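Local coordinates for putative 6-pyruvoyl tetrahydrobiopterin synthase (Caenorhabditis elegans, PDB 2G64), which probably converts 7,8-dihydroneopterin triphosphate into 6-pyruvoyl tetrahydropterin, releasing triphosphate, in a zinc-dependent step of tetrahydrobiopterin biosynthesis, at residues Phe15-Arg20 with Val82-Asp88; Val78-Val82 with Ile106-Glu110; Leu122-Thr126 with Phe135-Gly139. The protein carries 1 engineered substitution. The contacts are given in a common frame with arbitrary orientation. Numbering follows the deposited sequence.

Contact 1. Residues Phe15-Arg20 with Val82-Asp88. With ZN (zinc ion), chain D.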
loop_
_atom_site.group_PDB
_atom_site.type_symbol
_atom_site.label_atom_id
_atom_site.label_comp_id
_atom_site.label_asym_id
_atom_site.label_seq_id
_atom_site.Cartn_x
_atom_site.Cartn_y
_atom_site.Cartn_z
ATOM N N PHE A 15 -8.703 -3.027 -13.754
ATOM C CA PHE A 15 -9.335 -2.434 -14.942
ATOM C C PHE A 15 -10.062 -1.141 -14.573
ATOM O O PHE A 15 -10.523 -0.972 -13.452
ATOM C CB PHE A 15 -10.258 -3.433 -15.668
ATOM C CG PHE A 15 -11.448 -3.924 -14.839
ATOM C CD1 PHE A 15 -12.699 -3.326 -14.969
ATOM C CD2 PHE A 15 -11.314 -5.018 -13.969
ATOM C CE1 PHE A 15 -13.797 -3.777 -14.219
ATOM C CE2 PHE A 15 -12.395 -5.484 -13.208
ATOM C CZ PHE A 15 -13.650 -4.865 -13.337
ATOM N N SER A 16 -10.133 -0.216 -15.517
ATOM C CA SER A 16 -10.808 1.042 -15.260
ATOM C C SER A 16 -12.137 1.031 -16.010
ATOM O O SER A 16 -12.203 0.653 -17.180
ATOM C CB SER A 16 -9.909 2.213 -15.666
ATOM O OG SER A 16 -8.750 2.264 -14.843
ATOM N N ALA A 17 -13.219 1.377 -15.316
ATOM C CA ALA A 17 -14.514 1.334 -15.985
ATOM C C ALA A 17 -15.462 2.362 -15.395
ATOM O O ALA A 17 -15.343 2.751 -14.221
ATOM C CB ALA A 17 -15.138 -0.078 -15.908
ATOM N N ALA A 18 -16.415 2.786 -16.219
ATOM C CA ALA A 18 -17.519 3.605 -15.755
ATOM C C ALA A 18 -18.725 2.715 -15.454
ATOM O O ALA A 18 -18.905 1.656 -16.065
ATOM C CB ALA A 18 -17.894 4.646 -16.854
ATOM N N HIS A 19 -19.576 3.168 -14.554
ATOM C CA HIS A 19 -20.890 2.546 -14.397
ATOM C C HIS A 19 -21.881 3.483 -13.727
ATOM O O HIS A 19 -21.514 4.576 -13.268
ATOM C CB HIS A 19 -20.766 1.179 -13.670
ATOM C CG HIS A 19 -20.646 1.268 -12.176
ATOM N ND1 HIS A 19 -21.227 0.337 -11.336
ATOM C CD2 HIS A 19 -19.975 2.130 -11.369
ATOM C CE1 HIS A 19 -20.951 0.636 -10.077
ATOM N NE2 HIS A 19 -20.176 1.711 -10.071
ATOM N N ARG A 20 -23.143 3.071 -13.731
ATOM C CA ARG A 20 -24.183 3.733 -12.951
ATOM C C ARG A 20 -25.054 2.624 -12.364
ATOM O O ARG A 20 -25.434 1.680 -13.077
ATOM C CB ARG A 20 -25.011 4.636 -13.867
ATOM C CG ARG A 20 -26.250 5.194 -13.164
ATOM C CD ARG A 20 -27.216 5.808 -14.176
ATOM N NE ARG A 20 -28.248 6.554 -13.466
ATOM C CZ ARG A 20 -29.496 6.720 -13.896
ATOM N NH1 ARG A 20 -29.905 6.150 -15.027
ATOM N NH2 ARG A 20 -30.340 7.448 -13.172
ATOM N N VAL A 82 -14.040 -5.513 -20.154
ATOM C CA VAL A 82 -14.423 -4.490 -19.173
ATOM C C VAL A 82 -13.445 -3.305 -19.082
ATOM O O VAL A 82 -13.816 -2.211 -18.656
ATOM C CB VAL A 82 -14.629 -5.103 -17.761
ATOM C CG1 VAL A 82 -15.812 -6.058 -17.769
ATOM C CG2 VAL A 82 -13.363 -5.858 -17.298
ATOM N N ASP A 83 -12.196 -3.494 -19.479
ATOM C CA ASP A 83 -11.262 -2.412 -19.283
ATOM C C ASP A 83 -11.507 -1.202 -20.198
ATOM O O ASP A 83 -11.702 -1.361 -21.406
ATOM C CB ASP A 83 -9.817 -2.865 -19.408
ATOM C CG ASP A 83 -8.866 -1.735 -19.129
ATOM O OD1 ASP A 83 -8.927 -1.172 -18.015
ATOM O OD2 ASP A 83 -8.109 -1.358 -20.045
ATOM N N HIS A 84 -11.447 -0.003 -19.617
ATOM C CA HIS A 84 -11.760 1.236 -20.355
ATOM C C HIS A 84 -13.130 1.221 -21.048
ATOM O O HIS A 84 -13.325 1.818 -22.108
ATOM C CB HIS A 84 -10.626 1.578 -21.312
ATOM C CG HIS A 84 -9.445 2.171 -20.611
ATOM N ND1 HIS A 84 -8.507 1.402 -19.957
ATOM C CD2 HIS A 84 -9.099 3.461 -20.381
ATOM C CE1 HIS A 84 -7.609 2.189 -19.391
ATOM N NE2 HIS A 84 -7.945 3.444 -19.633
ATOM N N ARG A 85 -14.082 0.557 -20.406
ATOM C CA ARG A 85 -15.442 0.475 -20.894
ATOM C C ARG A 85 -16.443 1.028 -19.880
ATOM O O ARG A 85 -16.112 1.302 -18.719
ATOM C CB ARG A 85 -15.795 -0.984 -21.213
ATOM C CG ARG A 85 -14.813 -1.638 -22.204
ATOM C CD ARG A 85 -15.566 -2.519 -23.180
ATOM N NE ARG A 85 -14.687 -3.441 -23.891
ATOM C CZ ARG A 85 -14.252 -3.250 -25.133
ATOM N NH1 ARG A 85 -14.609 -2.164 -25.807
ATOM N NH2 ARG A 85 -13.458 -4.147 -25.703
ATOM N N ASN A 86 -17.675 1.178 -20.344
ATOM C CA ASN A 86 -18.806 1.479 -19.488
ATOM C C ASN A 86 -19.590 0.168 -19.254
ATOM O O ASN A 86 -20.141 -0.424 -20.205
ATOM C CB ASN A 86 -19.679 2.517 -20.203
ATOM C CG ASN A 86 -20.873 2.933 -19.383
ATOM O OD1 ASN A 86 -21.603 2.088 -18.873
ATOM N ND2 ASN A 86 -21.099 4.240 -19.272
ATOM N N LEU A 87 -19.610 -0.307 -18.006
ATOM C CA LEU A 87 -20.145 -1.647 -17.722
ATOM C C LEU A 87 -21.589 -1.807 -18.219
ATOM O O LEU A 87 -21.920 -2.784 -18.881
ATOM C CB LEU A 87 -20.043 -1.985 -16.237
ATOM C CG LEU A 87 -18.639 -1.962 -15.607
ATOM C CD1 LEU A 87 -18.731 -2.465 -14.146
ATOM C CD2 LEU A 87 -17.713 -2.845 -16.412
ATOM N N ASP A 88 -22.428 -0.829 -17.911
ATOM C CA ASP A 88 -23.862 -0.936 -18.181
ATOM C C ASP A 88 -24.197 -0.784 -19.655
ATOM O O ASP A 88 -25.198 -1.327 -20.112
ATOM C CB ASP A 88 -24.614 0.107 -17.368
ATOM C CG ASP A 88 -24.149 0.140 -15.938
ATOM O OD1 ASP A 88 -24.437 -0.810 -15.182
ATOM O OD2 ASP A 88 -23.450 1.098 -15.586
HETATM ZN ZN ZN D . -19.572 2.683 -8.276
HETATM O O HOH W 1 -20.567 2.038 -6.887
#
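Phe15, Ser16 and Asp88 bury the most surface where the end of a long strand meets the turn leading into a short helix. Phe15 lays one ring face against Val82, whose CG2 sits 3.6 Å from the ring centroid and 16° off its normal, a CH-pi contact. Ser16 uses its backbone: its N donates to Asp83 OD1 (2.9 Å), while its O accepts a weak bond from His84 N (2.6 Å, 129°) at the type II turn Val82-Arg85. Beyond the turn the two segments run parallel, with Ala18 N bonded to Arg85 O (2.9 Å) and Leu87 N to Ala18 O (2.8 Å). Asn86 then takes the N-cap position, its OD1 accepting a weak bond from Asp88 N (3.2 Å) and another bond from Lys89. Asp88 closes the pairing at the far end, with OD2 accepting from Arg20 N (2.7 Å) and OD1 bonded to Ser99, which also binds His19 ND1. His19 NE2 coordinates zinc at 2.1 Å, beside a water and the ligands His44 and His46. Asp83 OD2 accepts from His84 ND1 (2.8 Å); His84, probably a charge-relay residue, packs on Cys38 of a neighbouring subunit, consistent with a 6-pyruvoyl tetrahydropterin synthase active site built across a subunit interface. The pairing sets His84 beside the strand carrying the zinc ligand His19, yet the His84 side chain lies about 5 Å from another zinc, so the two histidines probably serve different active sites. Strand 44-57 pairs with the other edge of this strand, where Tyr48 stacks on Phe15, and helix 101-115 covers Phe15 and Leu87 through Val104.

Contact 2. Residues Val78-Val82 with Ile106-Glu110; sequences VLDTV and IYMFE
Residues 78-82 carry the C-terminal part of helix 68-80 into the following loop: phi/psi stay near -65/-30 from Leu79 to Thr81, then Val82 moves to -126/-23. Residues 106-110 are regular helix within 101-115, with Glu110 N bonded to Ile106 O (2.9 Å). The backbones come closest at Val78 and Met108 (CA-CA 6.9 Å). Met108, with all three chi angles m, carries its methyl into the gap: its CE lies 3.6 Å from Val78 CG1 (Val78 chi1 t), 4.1 Å from Val82 CG2 and 4.2 Å from Leu79 CD2. Tyr107 (chi1 t, chi2 79°) reaches across so that CE2 is 3.8 Å from Val82 CG1 and OH forms a hydrogen bond of 2.7 Å with Thr81 OG1. Thr81 (chi1 p) donates from OG1 to Val78 O (2.7 Å). The contact is helix-to-helix packing on the sheet, with Trp50 also touching Val78, Leu79 and Met108. Apolar methyl packing lacks direction, so the one polar link, Tyr107 OH-Thr81 OG1, sets where the tyrosine hydroxyl sits.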
loop_
_atom_site.group_PDB
_atom_site.type_symbol
_atom_site.label_atom_id
_atom_site.label_comp_id
_atom_site.label_asym_id
_atom_site.label_seq_id
_atom_site.Cartn_x
_atom_site.Cartn_y
_atom_site.Cartn_z
ATOM N N VAL A 78 -10.765 -11.894 -20.287
ATOM C CA VAL A 78 -11.841 -11.362 -19.463
ATOM C C VAL A 78 -11.708 -9.835 -19.325
ATOM O O VAL A 78 -12.696 -9.100 -19.449
ATOM C CB VAL A 78 -11.868 -12.033 -18.057
ATOM C CG1 VAL A 78 -13.047 -11.544 -17.242
ATOM C CG2 VAL A 78 -11.893 -13.578 -18.184
ATOM N N LEU A 79 -10.491 -9.366 -19.052
ATOM C CA LEU A 79 -10.251 -7.944 -18.817
ATOM C C LEU A 79 -10.579 -7.113 -20.066
ATOM O O LEU A 79 -11.005 -5.966 -19.969
ATOM C CB LEU A 79 -8.805 -7.716 -18.372
ATOM C CG LEU A 79 -8.531 -8.100 -16.910
ATOM C CD1 LEU A 79 -7.004 -8.207 -16.715
ATOM C CD2 LEU A 79 -9.139 -7.076 -15.955
ATOM N N ASP A 80 -10.401 -7.711 -21.240
ATOM C CA ASP A 80 -10.682 -7.020 -22.505
ATOM C C ASP A 80 -12.153 -6.603 -22.583
ATOM O O ASP A 80 -12.494 -5.603 -23.220
ATOM C CB ASP A 80 -10.396 -7.958 -23.684
ATOM C CG ASP A 80 -8.928 -8.016 -24.055
ATOM O OD1 ASP A 80 -8.118 -7.221 -23.532
ATOM O OD2 ASP A 80 -8.584 -8.898 -24.870
ATOM N N THR A 81 -13.019 -7.397 -21.957
ATOM C CA THR A 81 -14.457 -7.125 -21.946
ATOM C C THR A 81 -14.880 -5.907 -21.108
ATOM O O THR A 81 -15.974 -5.363 -21.306
ATOM C CB THR A 81 -15.292 -8.349 -21.500
ATOM O OG1 THR A 81 -15.221 -8.553 -20.071
ATOM C CG2 THR A 81 -14.877 -9.627 -22.257
ATOM N N VAL A 82 -14.040 -5.513 -20.154
ATOM C CA VAL A 82 -14.423 -4.490 -19.173
ATOM C C VAL A 82 -13.445 -3.305 -19.082
ATOM O O VAL A 82 -13.816 -2.211 -18.656
ATOM C CB VAL A 82 -14.629 -5.103 -17.761
ATOM C CG1 VAL A 82 -15.812 -6.058 -17.769
ATOM C CG2 VAL A 82 -13.363 -5.858 -17.298
ATOM N N ILE A 106 -19.214 -11.729 -9.589
ATOM C CA ILE A 106 -19.844 -12.914 -10.160
ATOM C C ILE A 106 -19.568 -12.985 -11.668
ATOM O O ILE A 106 -19.154 -14.026 -12.196
ATOM C CB ILE A 106 -21.387 -12.970 -9.856
ATOM C CG1 ILE A 106 -21.641 -13.142 -8.353
ATOM C CG2 ILE A 106 -22.055 -14.137 -10.624
ATOM C CD1 ILE A 106 -23.094 -12.880 -7.944
ATOM N N TYR A 107 -19.792 -11.872 -12.358
ATOM C CA TYR A 107 -19.499 -11.774 -13.783
ATOM C C TYR A 107 -18.073 -12.204 -14.114
ATOM O O TYR A 107 -17.861 -13.025 -14.997
ATOM C CB TYR A 107 -19.790 -10.343 -14.312
ATOM C CG TYR A 107 -19.243 -10.156 -15.702
ATOM C CD1 TYR A 107 -19.930 -10.653 -16.812
ATOM C CD2 TYR A 107 -18.014 -9.528 -15.904
ATOM C CE1 TYR A 107 -19.403 -10.497 -18.091
ATOM C CE2 TYR A 107 -17.500 -9.365 -17.162
ATOM C CZ TYR A 107 -18.186 -9.866 -18.252
ATOM O OH TYR A 107 -17.651 -9.703 -19.511
ATOM N N MET A 108 -17.084 -11.665 -13.400
ATOM C CA MET A 108 -15.690 -11.931 -13.725
ATOM C C MET A 108 -15.333 -13.397 -13.437
ATOM O O MET A 108 -14.626 -14.031 -14.211
ATOM C CB MET A 108 -14.759 -11.001 -12.948
ATOM C CG MET A 108 -15.011 -9.515 -13.250
ATOM S SD MET A 108 -14.520 -8.990 -14.906
ATOM C CE MET A 108 -12.716 -8.961 -14.745
ATOM N N PHE A 109 -15.811 -13.903 -12.312
ATOM C CA PHE A 109 -15.649 -15.325 -11.969
ATOM C C PHE A 109 -16.203 -16.205 -13.098
ATOM O O PHE A 109 -15.524 -17.107 -13.595
ATOM C CB PHE A 109 -16.393 -15.608 -10.668
ATOM C CG PHE A 109 -16.191 -16.994 -10.117
ATOM C CD1 PHE A 109 -15.232 -17.236 -9.146
ATOM C CD2 PHE A 109 -16.985 -18.055 -10.561
ATOM C CE1 PHE A 109 -15.061 -18.527 -8.612
ATOM C CE2 PHE A 109 -16.825 -19.340 -10.034
ATOM C CZ PHE A 109 -15.855 -19.571 -9.055
ATOM N N GLU A 110 -17.441 -15.954 -13.497
ATOM C CA GLU A 110 -18.074 -16.819 -14.492
ATOM C C GLU A 110 -17.444 -16.689 -15.883
ATOM O O GLU A 110 -17.256 -17.694 -16.583
ATOM C CB GLU A 110 -19.590 -16.591 -14.531
ATOM C CG GLU A 110 -20.325 -17.081 -13.274
ATOM C CD GLU A 110 -20.171 -18.593 -13.030
ATOM O OE1 GLU A 110 -19.941 -19.344 -14.001
ATOM O OE2 GLU A 110 -20.279 -19.034 -11.863
#

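Contact 3. Residues Leu122-Thr126 with Phe135-Gly139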
loop_
_atom_site.group_PDB
_atom_site.type_symbol
_atom_site.label_atom_id
_atom_site.label_comp_id
_atom_site.label_asym_id
_atom_site.label_seq_id
_atom_site.Cartn_x
_atom_site.Cartn_y
_atom_site.Cartn_z
ATOM N N LEU A 122 -10.128 -22.996 -10.339
ATOM C CA LEU A 122 -10.581 -21.648 -9.969
ATOM C C LEU A 122 -11.251 -21.710 -8.609
ATOM O O LEU A 122 -12.186 -22.496 -8.389
ATOM C CB LEU A 122 -11.538 -21.047 -11.019
ATOM C CG LEU A 122 -12.137 -19.673 -10.667
ATOM C CD1 LEU A 122 -11.013 -18.615 -10.477
ATOM C CD2 LEU A 122 -13.138 -19.258 -11.741
ATOM N N TYR A 123 -10.784 -20.879 -7.684
ATOM C CA TYR A 123 -11.227 -21.003 -6.323
ATOM C C TYR A 123 -11.983 -19.742 -5.848
ATOM O O TYR A 123 -13.031 -19.836 -5.223
ATOM C CB TYR A 123 -10.035 -21.360 -5.427
ATOM C CG TYR A 123 -10.378 -21.373 -3.960
ATOM C CD1 TYR A 123 -11.147 -22.393 -3.417
ATOM C CD2 TYR A 123 -9.960 -20.344 -3.123
ATOM C CE1 TYR A 123 -11.479 -22.386 -2.075
ATOM C CE2 TYR A 123 -10.299 -20.324 -1.791
ATOM C CZ TYR A 123 -11.051 -21.350 -1.271
ATOM O OH TYR A 123 -11.378 -21.324 0.062
ATOM N N LYS A 124 -11.451 -18.563 -6.147
ATOM C CA LYS A 124 -12.091 -17.349 -5.646
ATOM C C LYS A 124 -11.752 -16.151 -6.522
ATOM O O LYS A 124 -10.620 -16.029 -7.017
ATOM C CB LYS A 124 -11.667 -17.076 -4.211
ATOM C CG LYS A 124 -12.365 -15.847 -3.615
ATOM C CD LYS A 124 -12.038 -15.679 -2.157
ATOM C CE LYS A 124 -10.910 -14.685 -1.974
ATOM N NZ LYS A 124 -10.483 -14.536 -0.532
ATOM N N VAL A 125 -12.724 -15.263 -6.701
ATOM C CA VAL A 125 -12.455 -13.962 -7.322
ATOM C C VAL A 125 -12.692 -12.867 -6.285
ATOM O O VAL A 125 -13.652 -12.926 -5.513
ATOM C CB VAL A 125 -13.390 -13.740 -8.556
ATOM C CG1 VAL A 125 -13.629 -12.251 -8.819
ATOM C CG2 VAL A 125 -12.813 -14.418 -9.795
ATOM N N THR A 126 -11.820 -11.869 -6.286
ATOM C CA THR A 126 -11.983 -10.685 -5.469
ATOM C C THR A 126 -12.118 -9.476 -6.402
ATOM O O THR A 126 -11.373 -9.362 -7.372
ATOM C CB THR A 126 -10.738 -10.484 -4.562
ATOM O OG1 THR A 126 -10.600 -11.627 -3.714
ATOM C CG2 THR A 126 -10.899 -9.227 -3.678
ATOM N N PHE A 135 -15.034 -7.136 -2.386
ATOM C CA PHE A 135 -16.035 -8.208 -2.594
ATOM C C PHE A 135 -15.403 -9.506 -3.073
ATOM O O PHE A 135 -14.458 -9.483 -3.882
ATOM C CB PHE A 135 -17.069 -7.737 -3.616
ATOM C CG PHE A 135 -17.685 -6.424 -3.240
ATOM C CD1 PHE A 135 -18.912 -6.384 -2.602
ATOM C CD2 PHE A 135 -16.993 -5.231 -3.461
ATOM C CE1 PHE A 135 -19.475 -5.169 -2.197
ATOM C CE2 PHE A 135 -17.553 -4.004 -3.051
ATOM C CZ PHE A 135 -18.793 -3.985 -2.423
ATOM N N THR A 136 -15.932 -10.643 -2.601
ATOM C CA THR A 136 -15.395 -11.918 -3.066
ATOM C C THR A 136 -16.509 -12.882 -3.397
ATOM O O THR A 136 -17.633 -12.778 -2.875
ATOM C CB THR A 136 -14.418 -12.573 -2.069
ATOM O OG1 THR A 136 -15.142 -13.257 -1.038
ATOM C CG2 THR A 136 -13.427 -11.523 -1.468
ATOM N N TYR A 137 -16.180 -13.819 -4.260
ATOM C CA TYR A 137 -17.173 -14.776 -4.750
ATOM C C TYR A 137 -16.435 -16.073 -5.040
ATOM O O TYR A 137 -15.334 -16.047 -5.604
ATOM C CB TYR A 137 -17.839 -14.255 -6.012
ATOM C CG TYR A 137 -18.868 -15.204 -6.585
ATOM C CD1 TYR A 137 -19.949 -15.623 -5.824
ATOM C CD2 TYR A 137 -18.744 -15.681 -7.892
ATOM C CE1 TYR A 137 -20.901 -16.510 -6.363
ATOM C CE2 TYR A 137 -19.671 -16.544 -8.431
ATOM C CZ TYR A 137 -20.753 -16.943 -7.665
ATOM O OH TYR A 137 -21.681 -17.787 -8.205
ATOM N N LYS A 138 -17.028 -17.188 -4.610
ATOM C CA LYS A 138 -16.431 -18.515 -4.809
ATOM C C LYS A 138 -17.252 -19.458 -5.689
ATOM O O LYS A 138 -16.957 -20.660 -5.786
ATOM C CB LYS A 138 -16.148 -19.203 -3.472
ATOM C CG LYS A 138 -15.032 -18.569 -2.652
ATOM C CD LYS A 138 -15.013 -19.215 -1.263
ATOM C CE LYS A 138 -13.764 -18.883 -0.497
ATOM N NZ LYS A 138 -13.580 -19.855 0.646
ATOM N N GLY A 139 -18.267 -18.916 -6.338
ATOM C CA GLY A 139 -19.047 -19.696 -7.302
ATOM C C GLY A 139 -20.192 -20.418 -6.611
ATOM O O GLY A 139 -20.463 -20.193 -5.432
HETATM O O HOH W 2 -14.563 -22.018 -4.904
HETATM O O HOH W 3 -13.321 -14.298 1.042
#
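Two antiparallel strands, their axes 4.8 Å apart at 156°, satisfy each other's backbone at Val125 and Tyr137: Val125 N donates to Tyr137 O (2.9 Å, 171°) and Tyr137 N to Val125 O (3.0 Å, 147°). Thr126 and Thr136 form the next, non-hydrogen-bonded pair, where Thr126 CA approaches Phe135 O to 3.2 Å. Toward the chain end water takes over, with water 2 donating to Tyr123 O (2.7 Å) and Lys138 O (2.9 Å). Between side chains, Lys138 NZ donates to Tyr123 OH (2.7 Å). Water 3 accepts from Lys124 NZ (3.3 Å) and bonds Thr136 OG1 (3.0 Å), which also binds Thr8 of a neighbouring subunit. A glycerol, probably from the crystallisation liquor, is a further partner of Lys124 NZ and Tyr123 OH. Tyr123 and Lys124 both face Lys53 on strand 44-57, a classic beta bulge. Residues 135-137 pair onward with a strand of that subunit, so this C-terminal hairpin extends the sheet across the interface, as in the trimeric beta barrel of the tunnelling fold.

Overall arrangement
From the N terminus, the long strand 6-19 supplies the first half of contact 1, and the chain then passes through helix 28-35, strand 44-57 and helix 68-80 before contact 1 closes that loop at 82-88. Contact 2 opens at 78, inside that loop, and closes at 106-110, so the two cross; they share Val82, and Phe15 also packs on Leu79 and Met108. Contact 3 follows in series, closing the short connection of the final hairpin. Contacts 1 and 3 lie at opposite ends of the strand order, about 20 Å apart between centres, while helix 101-115 spans the space between them: Phe109 packs on Val125, Tyr137 and Gly139.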